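PDB 3E4G: ATP synthase subunit s, mitochondrial from Bos taurus, which regulates mitochondrial ATP synthase, being needed for its proton conduction and facilitating energy-driven ATP synthesis by blocking a proton leak through an alternative exit pathway. Local coordinates for residues A8-V13 with L32-M37; A27-L32 with K48-L53; D67-C72 with L92-Y97. The protein carries 1 engineered substitution. One frame throughout, in Å; residues are numbered along the deposited sequence. Where two conformers were deposited one is given.

In the fold
Contacts 1 and 2 both use helix 23-33 of the N-terminal domain and share Leu-32. Contact 1 joins the end of that helix to helix 2-11, and contact 2 joins its side to a loop of the first leucine-rich repeat. Contact 3 lies nearest the centre of the chain, where parallel strands 63-69 and 89-93 pair up to the start of the third repeat. All three are partly buried, each mixing buried with exposed residues. Contact 1 rests on a guanidinium gripping a helix-end carbonyl, contact 2 on apolar packing without a hydrogen bond across it, and contact 3 on backbone bonds and water bridges. A magnesium ion ties contact 1 to contact 3 through Gly-35 and Thr-69.

Contact 1 of 3, residues A8-V13 with L32-M37. With MG (magnesium ion), chain B.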
loop_
_atom_site.group_PDB
_atom_site.type_symbol
_atom_site.label_atom_id
_atom_site.label_comp_id
_atom_site.label_asym_id
_atom_site.label_seq_id
_atom_site.Cartn_x
_atom_site.Cartn_y
_atom_site.Cartn_z
ATOM N N ALA A 8 -4.087 8.477 -14.484
ATOM C CA ALA A 8 -2.712 8.159 -14.718
ATOM C C ALA A 8 -1.796 9.274 -14.220
ATOM O O ALA A 8 -0.778 8.963 -13.567
ATOM C CB ALA A 8 -2.450 7.880 -16.215
ATOM N N VAL A 9 -2.084 10.522 -14.485
ATOM C CA VAL A 9 -1.198 11.591 -14.061
ATOM C C VAL A 9 -1.264 11.787 -12.530
ATOM O O VAL A 9 -0.281 12.262 -11.953
ATOM C CB VAL A 9 -1.454 12.881 -14.842
ATOM C CG1 VAL A 9 -2.636 13.645 -14.395
ATOM C CG2 VAL A 9 -0.231 13.625 -15.080
ATOM N N PHE A 10 -2.380 11.467 -11.907
ATOM C CA PHE A 10 -2.405 11.458 -10.426
ATOM C C PHE A 10 -1.399 10.460 -9.872
ATOM O O PHE A 10 -0.842 10.650 -8.773
ATOM C CB PHE A 10 -3.807 11.196 -9.891
ATOM C CG PHE A 10 -4.586 12.469 -9.646
ATOM C CD1 PHE A 10 -5.022 12.809 -8.367
ATOM C CD2 PHE A 10 -4.882 13.370 -10.701
ATOM C CE1 PHE A 10 -5.697 13.962 -8.074
ATOM C CE2 PHE A 10 -5.574 14.537 -10.434
ATOM C CZ PHE A 10 -6.025 14.841 -9.145
ATOM N N ASN A 11 -1.236 9.361 -10.561
ATOM C CA ASN A 11 -0.354 8.256 -10.107
ATOM C C ASN A 11 1.077 8.386 -10.560
ATOM O O ASN A 11 1.976 7.841 -9.890
ATOM C CB ASN A 11 -0.947 6.902 -10.524
ATOM C CG ASN A 11 -2.043 6.487 -9.583
ATOM O OD1 ASN A 11 -3.280 6.622 -9.922
ATOM N ND2 ASN A 11 -1.699 6.002 -8.443
ATOM N N LYS A 12 1.357 9.038 -11.683
ATOM C CA LYS A 12 2.682 8.980 -12.274
ATOM C C LYS A 12 3.742 9.568 -11.364
ATOM O O LYS A 12 3.551 10.655 -10.793
ATOM C CB LYS A 12 2.658 9.727 -13.634
ATOM C CG LYS A 12 4.002 9.706 -14.349
ATOM C CD LYS A 12 3.912 10.350 -15.747
ATOM C CE LYS A 12 5.182 10.470 -16.448
ATOM N NZ LYS A 12 5.760 9.211 -16.713
ATOM N N VAL A 13 4.867 8.890 -11.249
ATOM C CA VAL A 13 5.992 9.371 -10.454
ATOM C C VAL A 13 6.674 10.517 -11.146
ATOM O O VAL A 13 6.951 10.494 -12.362
ATOM C CB VAL A 13 7.010 8.232 -10.200
ATOM C CG1 VAL A 13 8.268 8.773 -9.490
ATOM C CG2 VAL A 13 6.417 7.169 -9.361
ATOM N N LEU A 32 -1.763 11.434 -0.711
ATOM C CA LEU A 32 -2.851 12.336 -0.333
ATOM C C LEU A 32 -3.559 12.903 -1.589
ATOM O O LEU A 32 -4.784 13.051 -1.567
ATOM C CB LEU A 32 -2.429 13.449 0.616
ATOM C CG LEU A 32 -2.474 13.052 2.105
ATOM C CD1 LEU A 32 -1.493 11.909 2.485
ATOM C CD2 LEU A 32 -2.144 14.313 2.942
ATOM N N ARG A 33 -2.843 13.180 -2.680
ATOM C CA ARG A 33 -3.548 13.704 -3.869
ATOM C C ARG A 33 -4.497 12.652 -4.424
ATOM O O ARG A 33 -5.494 12.990 -5.083
ATOM C CB ARG A 33 -2.574 14.260 -4.946
ATOM C CG ARG A 33 -1.836 13.212 -5.738
ATOM C CD ARG A 33 -0.567 13.804 -6.318
ATOM N NE ARG A 33 0.064 12.863 -7.240
ATOM C CZ ARG A 33 1.369 12.769 -7.462
ATOM N NH1 ARG A 33 2.214 13.611 -6.850
ATOM N NH2 ARG A 33 1.828 11.828 -8.280
ATOM N N CYS A 34 -4.199 11.351 -4.180
ATOM C CA CYS A 34 -5.015 10.249 -4.621
ATOM C C CYS A 34 -6.042 9.812 -3.578
ATOM O O CYS A 34 -6.661 8.740 -3.738
ATOM C CB CYS A 34 -4.132 9.052 -5.033
ATOM S SG CYS A 34 -3.189 9.319 -6.531
ATOM N N GLY A 35 -6.291 10.624 -2.544
ATOM C CA GLY A 35 -7.344 10.298 -1.584
ATOM C C GLY A 35 -6.961 9.268 -0.549
ATOM O O GLY A 35 -7.866 8.636 0.041
ATOM N N ALA A 36 -5.671 9.066 -0.293
ATOM C CA ALA A 36 -5.183 8.247 0.775
ATOM C C ALA A 36 -4.647 9.137 1.921
ATOM O O ALA A 36 -4.588 10.391 1.811
ATOM C CB ALA A 36 -4.135 7.257 0.262
ATOM N N MET A 37 -4.240 8.513 2.980
ATOM C CA MET A 37 -3.684 9.196 4.179
ATOM C C MET A 37 -2.382 8.454 4.563
ATOM O O MET A 37 -2.207 7.268 4.287
ATOM C CB MET A 37 -4.686 9.109 5.358
ATOM C CG MET A 37 -6.039 9.725 5.048
ATOM S SD MET A 37 -7.130 9.486 6.489
ATOM C CE MET A 37 -8.636 10.186 5.862
HETATM MG MG MG B . -9.486 8.369 1.557
HETATM O O HOH W 1 -11.084 9.217 -0.193
HETATM O O HOH W 2 -11.227 8.055 3.138
HETATM O O HOH W 3 -9.181 10.671 2.199
#
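Two helix ends meet here. Helix 2-11 runs out at Asn-11, and Lys-12 is the first residue to leave helical torsions, while helix 23-33 stops in a Schellman motif in which Gly-35 takes a positive phi of 79°, a value that favours glycine. The motif is closed by backbone bonds from Gly-35 N to Leu-32 O and from Ala-36 N to Leu-31 O. The chains draw nearest at Phe-10 and Cys-34, whose CA atoms are 6.5 Å apart.

Arg-33 carries the polar part. Its CG occupies the crowded position between the backbone N and the carbonyl carbon (chi1 75°), and from there the chain runs extended to NE, bringing the guanidinium side-on to Phe-10 O. Phe-10 O takes two bonds, one from Arg-33 NE at 2.8 Å, in the carbonyl plane and on a lone pair, and one from Arg-33 NH2 at 3.0 Å, from above that plane. The oxygen lies in the guanidinium plane, which fixes the rotation of the group; the positive charge would probably offset the partial negative charge of the helix's carbonyl end. An alanine here, lacking both nitrogens that grip Phe-10 O, would probably loosen the hold between the helix ends. The Phe-10 ring turns its edge back, with CE1 3.2 Å from Arg-33 O. Cys-34 SG comes in at the ring's edge, 3.5 Å from Phe-10 O and 3.9 Å from Phe-10 CB.

The Cys-34 side chain packs on Cys-72 and Ile-73, and Cys-34 O is hydrogen-bonded to Ser-71 OG, in the loop after strand 63-69. Gly-35 O binds the magnesium ion at 2.2 Å together with Thr-69 O. Met-37 opens strand 37-40, hydrogen-bonded through its backbone to Asp-67 of strand 63-69.

Contact 2 of 3, residues A27-L32 with K48-L53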
loop_
_atom_site.group_PDB
_atom_site.type_symbol
_atom_site.label_atom_id
_atom_site.label_comp_id
_atom_site.label_asym_id
_atom_site.label_seq_id
_atom_site.Cartn_x
_atom_site.Cartn_y
_atom_site.Cartn_z
ATOM N N ALA A 27 6.088 10.486 -1.834
ATOM C CA ALA A 27 5.044 9.472 -1.696
ATOM C C ALA A 27 3.874 9.994 -0.915
ATOM O O ALA A 27 2.721 9.621 -1.177
ATOM C CB ALA A 27 5.609 8.204 -1.028
ATOM N N SER A 28 4.126 10.840 0.101
ATOM C CA SER A 28 3.041 11.438 0.855
ATOM C C SER A 28 2.147 12.276 -0.065
ATOM O O SER A 28 0.929 12.261 0.046
ATOM C CB SER A 28 3.576 12.368 1.961
ATOM O OG SER A 28 4.325 11.647 2.952
ATOM N N GLU A 29 2.794 13.032 -0.936
ATOM C CA GLU A 29 2.051 13.888 -1.912
ATOM C C GLU A 29 1.208 12.997 -2.828
ATOM O O GLU A 29 0.024 13.284 -3.105
ATOM C CB GLU A 29 3.019 14.727 -2.699
ATOM C CG GLU A 29 3.630 15.860 -1.844
ATOM C CD GLU A 29 4.787 16.559 -2.409
ATOM O OE1 GLU A 29 5.284 16.214 -3.473
ATOM O OE2 GLU A 29 5.206 17.564 -1.719
ATOM N N TRP A 30 1.797 11.949 -3.382
ATOM C CA TRP A 30 1.075 10.985 -4.225
ATOM C C TRP A 30 -0.135 10.414 -3.486
ATOM O O TRP A 30 -1.270 10.415 -3.987
ATOM C CB TRP A 30 2.025 9.859 -4.668
ATOM C CG TRP A 30 1.336 8.661 -5.202
ATOM C CD1 TRP A 30 0.475 8.552 -6.259
ATOM C CD2 TRP A 30 1.425 7.332 -4.650
ATOM N NE1 TRP A 30 0.050 7.264 -6.418
ATOM C CE2 TRP A 30 0.627 6.479 -5.430
ATOM C CE3 TRP A 30 2.145 6.789 -3.558
ATOM C CZ2 TRP A 30 0.466 5.115 -5.153
ATOM C CZ3 TRP A 30 2.011 5.448 -3.293
ATOM C CH2 TRP A 30 1.176 4.627 -4.047
ATOM N N LEU A 31 0.101 9.915 -2.274
ATOM C CA LEU A 31 -1.005 9.268 -1.542
ATOM C C LEU A 31 -2.106 10.261 -1.252
ATOM O O LEU A 31 -3.289 9.989 -1.509
ATOM C CB LEU A 31 -0.449 8.599 -0.283
ATOM C CG LEU A 31 0.274 7.284 -0.652
ATOM C CD1 LEU A 31 1.305 6.867 0.400
ATOM C CD2 LEU A 31 -0.704 6.148 -0.895
ATOM N N LEU A 32 -1.763 11.434 -0.711
ATOM C CA LEU A 32 -2.851 12.336 -0.333
ATOM C C LEU A 32 -3.559 12.903 -1.589
ATOM O O LEU A 32 -4.784 13.051 -1.567
ATOM C CB LEU A 32 -2.429 13.449 0.616
ATOM C CG LEU A 32 -2.474 13.052 2.105
ATOM C CD1 LEU A 32 -1.493 11.909 2.485
ATOM C CD2 LEU A 32 -2.144 14.313 2.942
ATOM N N LYS A 48 -4.036 13.935 6.444
ATOM C CA LYS A 48 -5.225 13.675 5.582
ATOM C C LYS A 48 -5.524 14.736 4.641
ATOM O O LYS A 48 -6.248 14.414 3.659
ATOM C CB LYS A 48 -6.413 13.148 6.284
ATOM C CG LYS A 48 -6.852 14.203 7.172
ATOM C CD LYS A 48 -8.026 13.484 8.136
ATOM C CE LYS A 48 -8.682 14.433 9.091
ATOM N NZ LYS A 48 -7.775 15.135 9.987
ATOM N N ASP A 49 -4.986 15.945 4.759
ATOM C CA ASP A 49 -5.180 17.065 3.801
ATOM C C ASP A 49 -3.843 17.383 3.140
ATOM O O ASP A 49 -2.847 17.761 3.819
ATOM C CB ASP A 49 -5.703 18.312 4.517
ATOM C CG ASP A 49 -5.795 19.601 3.544
ATOM O OD1 ASP A 49 -5.278 19.674 2.431
ATOM O OD2 ASP A 49 -6.505 20.527 4.009
ATOM N N TYR A 50 -3.804 17.307 1.811
ATOM C CA TYR A 50 -2.584 17.562 1.048
ATOM C C TYR A 50 -1.913 18.870 1.459
ATOM O O TYR A 50 -0.696 18.957 1.579
ATOM C CB TYR A 50 -2.960 17.602 -0.447
ATOM C CG TYR A 50 -1.816 17.748 -1.360
ATOM C CD1 TYR A 50 -1.259 16.648 -2.015
ATOM C CD2 TYR A 50 -1.235 19.007 -1.611
ATOM C CE1 TYR A 50 -0.188 16.768 -2.871
ATOM C CE2 TYR A 50 -0.171 19.148 -2.431
ATOM C CZ TYR A 50 0.354 18.046 -3.113
ATOM O OH TYR A 50 1.445 18.145 -3.933
ATOM N N ASN A 51 -2.769 19.924 1.629
ATOM C CA ASN A 51 -2.208 21.262 1.864
ATOM C C ASN A 51 -1.587 21.407 3.239
ATOM O O ASN A 51 -0.941 22.439 3.480
ATOM C CB ASN A 51 -3.299 22.296 1.636
ATOM C CG ASN A 51 -3.623 22.439 0.161
ATOM O OD1 ASN A 51 -2.827 22.096 -0.685
ATOM N ND2 ASN A 51 -4.752 22.978 -0.145
ATOM N N HIS A 52 -1.828 20.475 4.130
ATOM C CA HIS A 52 -1.261 20.506 5.492
ATOM C C HIS A 52 -0.091 19.616 5.718
ATOM O O HIS A 52 0.377 19.476 6.854
ATOM C CB HIS A 52 -2.333 20.243 6.510
ATOM C CG HIS A 52 -3.307 21.351 6.530
ATOM N ND1 HIS A 52 -4.664 21.168 6.522
ATOM C CD2 HIS A 52 -3.112 22.693 6.544
ATOM C CE1 HIS A 52 -5.280 22.354 6.565
ATOM N NE2 HIS A 52 -4.362 23.301 6.553
ATOM N N LEU A 53 0.436 18.992 4.656
ATOM C CA LEU A 53 1.654 18.212 4.828
ATOM C C LEU A 53 2.754 19.100 5.366
ATOM O O LEU A 53 2.792 20.329 5.044
ATOM C CB LEU A 53 2.053 17.628 3.451
ATOM C CG LEU A 53 1.207 16.455 3.022
ATOM C CD1 LEU A 53 1.573 16.095 1.540
ATOM C CD2 LEU A 53 1.432 15.216 3.905
#
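Apolar packing dominates between residues 27-32 of the helix and the loop 48-53. Leu-32, in the conformer described, directs CD2 at the loop backbone, 3.5 Å from Asp-49 C, and the same methyl meets Leu-53 CD2 at 3.8 Å. Leu-53 enters from the far end of the loop turn and uses both branches: its CD2 also reaches Ser-28 CB, whereas its CD1 lies 4.0 Å from Glu-29 CG.

The aromatic contact belongs to Tyr-50. With CG anti to the backbone N (chi1 -175°), the ring reaches the helix edge-on, crossing Glu-29 obliquely, with CE1 standing 3.5 Å from Glu-29 O. Its OH ends beside the aliphatic part of Glu-29, 3.8 Å from CG, with the ring and carboxylate planes 31° apart.

Polar groups look to other partners. Glu-29 OE2 forms salt bridges with Arg-17 and Arg-25, and Ser-28 OG is hydrogen-bonded to Tyr-40 OH and Asp-24 O. Within the loop, Asp-49 OD1 accepts from Asn-51 N at 2.6 Å, met from above the carboxylate plane.

That bond makes an Asx turn leading into the 3-10 segment 50-52, which brings Tyr-50 and Leu-53 to the helix. A helical N-terminal domain packed against the first repeat in this way is consistent with a cap on the end of a leucine-rich repeat array.

Contact 3 of 3, residues D67-C72 with L92-Y97; sequences DATDSC and LCKCHY. With MG (magnesium ion), chain B.
Two non-glycine residues, Asp-70 and Lys-94, sit side by side in left-handed helical torsions (phi 55° and 54°), at matching places just past two neighbouring strands. Their side chains run parallel, and OD1 of Asp-70 lies 3.5 Å from CB of Lys-94. The salt bridge between OD2 of Asp-70 and NZ of Lys-94 is long at 3.9 Å, but a water bridges the two atoms, donating to OD2 and accepting from NZ.

Before this turn the strands pair in parallel, Ala-68 with Leu-92 and Thr-69 with Cys-93, as neighbouring strands do in the sheet of a leucine-rich repeat fold. Cys-93 N gives a nearly straight bond to Ala-68 O (2.8 Å, 169°), and Asp-70 N reaches Cys-93 O at 2.9 Å, almost along the C=O axis. Ala-68 CB meets Leu-92 CD2 on their shared face, and Cys-95 SG lies 3.1 Å from Ala-68 O. On the Thr-69 and Cys-93 face, Thr-69 OG1 donates to the syn lone pair of Asp-67 OD1, which also salt-bridges Arg-91.

Thr-69 O binds the magnesium ion at 2.3 Å, beside Gly-35 O and three waters, one also donating to Asp-70 O. Farther on, one water links Ser-71 O to Tyr-97 N.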
loop_
_atom_site.group_PDB
_atom_site.type_symbol
_atom_site.label_atom_id
_atom_site.label_comp_id
_atom_site.label_asym_id
_atom_site.label_seq_id
_atom_site.Cartn_x
_atom_site.Cartn_y
_atom_site.Cartn_z
ATOM N N ASP A 67 -3.055 4.557 4.887
ATOM C CA ASP A 67 -4.456 4.170 4.902
ATOM C C ASP A 67 -5.083 4.722 3.636
ATOM O O ASP A 67 -5.369 5.938 3.566
ATOM C CB ASP A 67 -5.179 4.690 6.151
ATOM C CG ASP A 67 -6.617 4.329 6.185
ATOM O OD1 ASP A 67 -7.136 3.779 5.182
ATOM O OD2 ASP A 67 -7.218 4.579 7.273
ATOM N N ALA A 68 -5.185 3.887 2.611
ATOM C CA ALA A 68 -5.761 4.270 1.324
ATOM C C ALA A 68 -7.167 3.735 1.277
ATOM O O ALA A 68 -7.385 2.553 0.950
ATOM C CB ALA A 68 -4.890 3.717 0.187
ATOM N N THR A 69 -8.129 4.582 1.642
ATOM C CA THR A 69 -9.555 4.235 1.604
ATOM C C THR A 69 -10.216 5.116 0.582
ATOM O O THR A 69 -10.060 6.334 0.604
ATOM C CB THR A 69 -10.176 4.410 3.020
ATOM O OG1 THR A 69 -9.545 3.460 3.909
ATOM C CG2 THR A 69 -11.689 4.121 3.003
ATOM N N ASP A 70 -10.996 4.507 -0.324
ATOM C CA ASP A 70 -11.694 5.288 -1.356
ATOM C C ASP A 70 -10.666 6.136 -2.110
ATOM O O ASP A 70 -10.846 7.325 -2.344
ATOM C CB ASP A 70 -12.810 6.134 -0.759
ATOM C CG ASP A 70 -14.023 5.303 -0.387
ATOM O OD1 ASP A 70 -14.500 4.598 -1.308
ATOM O OD2 ASP A 70 -14.549 5.403 0.718
ATOM N N SER A 71 -9.585 5.491 -2.556
ATOM C CA SER A 71 -8.433 6.136 -3.178
ATOM C C SER A 71 -8.314 5.693 -4.631
ATOM O O SER A 71 -8.688 4.564 -4.989
ATOM C CB SER A 71 -7.195 5.758 -2.395
ATOM O OG SER A 71 -5.991 6.171 -3.005
ATOM N N CYS A 72 -7.699 6.547 -5.453
ATOM C CA CYS A 72 -7.462 6.222 -6.891
ATOM C C CYS A 72 -6.086 5.733 -7.163
ATOM O O CYS A 72 -5.693 5.661 -8.356
ATOM C CB CYS A 72 -7.828 7.465 -7.779
ATOM S SG CYS A 72 -6.713 8.855 -7.554
ATOM N N LEU A 92 -5.485 -0.985 2.393
ATOM C CA LEU A 92 -6.088 -0.700 1.061
ATOM C C LEU A 92 -7.581 -1.057 1.226
ATOM O O LEU A 92 -7.900 -2.248 1.410
ATOM C CB LEU A 92 -5.442 -1.570 -0.032
ATOM C CG LEU A 92 -3.935 -1.444 -0.148
ATOM C CD1 LEU A 92 -3.377 -2.437 -1.176
ATOM C CD2 LEU A 92 -3.464 -0.034 -0.411
ATOM N N CYS A 93 -8.448 -0.072 1.191
ATOM C CA CYS A 93 -9.879 -0.285 1.436
ATOM C C CYS A 93 -10.653 0.469 0.379
ATOM O O CYS A 93 -10.486 1.680 0.213
ATOM C CB CYS A 93 -10.226 0.221 2.857
ATOM S SG CYS A 93 -11.964 0.082 3.259
ATOM N N LYS A 94 -11.516 -0.244 -0.357
ATOM C CA LYS A 94 -12.354 0.417 -1.377
ATOM C C LYS A 94 -11.433 1.208 -2.333
ATOM O O LYS A 94 -11.687 2.355 -2.706
ATOM C CB LYS A 94 -13.405 1.329 -0.739
ATOM C CG LYS A 94 -14.428 0.564 0.052
ATOM C CD LYS A 94 -15.500 1.442 0.769
ATOM C CE LYS A 94 -14.966 2.122 1.989
ATOM N NZ LYS A 94 -16.114 2.623 2.906
ATOM N N CYS A 95 -10.342 0.522 -2.751
ATOM C CA CYS A 95 -9.416 1.040 -3.791
ATOM C C CYS A 95 -9.818 0.341 -5.070
ATOM O O CYS A 95 -9.408 -0.783 -5.364
ATOM C CB CYS A 95 -7.971 0.818 -3.445
ATOM S SG CYS A 95 -7.402 1.780 -2.038
ATOM N N HIS A 96 -10.727 0.967 -5.828
ATOM C CA HIS A 96 -11.391 0.282 -6.943
ATOM C C HIS A 96 -10.492 0.027 -8.112
ATOM O O HIS A 96 -10.848 -0.789 -8.982
ATOM C CB HIS A 96 -12.664 0.997 -7.274
ATOM C CG HIS A 96 -13.631 1.076 -6.092
ATOM N ND1 HIS A 96 -13.996 -0.003 -5.337
ATOM C CD2 HIS A 96 -14.149 2.172 -5.492
ATOM C CE1 HIS A 96 -14.789 0.424 -4.367
ATOM N NE2 HIS A 96 -14.921 1.736 -4.457
ATOM N N TYR A 97 -9.340 0.677 -8.197
ATOM C CA TYR A 97 -8.433 0.514 -9.327
ATOM C C TYR A 97 -7.331 -0.458 -9.039
ATOM O O TYR A 97 -6.605 -0.810 -9.997
ATOM C CB TYR A 97 -7.867 1.842 -9.748
ATOM C CG TYR A 97 -8.888 2.849 -10.139
ATOM C CD1 TYR A 97 -9.285 2.937 -11.402
ATOM C CD2 TYR A 97 -9.284 3.829 -9.277
ATOM C CE1 TYR A 97 -10.261 3.886 -11.776
ATOM C CE2 TYR A 97 -10.221 4.777 -9.576
ATOM C CZ TYR A 97 -10.716 4.784 -10.803
ATOM O OH TYR A 97 -11.636 5.735 -11.232
HETATM MG MG MG B . -9.486 8.369 1.557
HETATM O O HOH W 4 -16.526 3.133 -2.372
HETATM O O HOH W 5 -13.635 4.880 -3.980
HETATM O O HOH W 6 -17.000 4.715 1.412
HETATM O O HOH W 1 -11.084 9.217 -0.193
HETATM O O HOH W 7 -7.693 2.348 -6.402
HETATM O O HOH W 8 -11.366 3.795 -5.389
HETATM O O HOH W 2 -11.227 8.055 3.138
HETATM O O HOH W 3 -9.181 10.671 2.199
#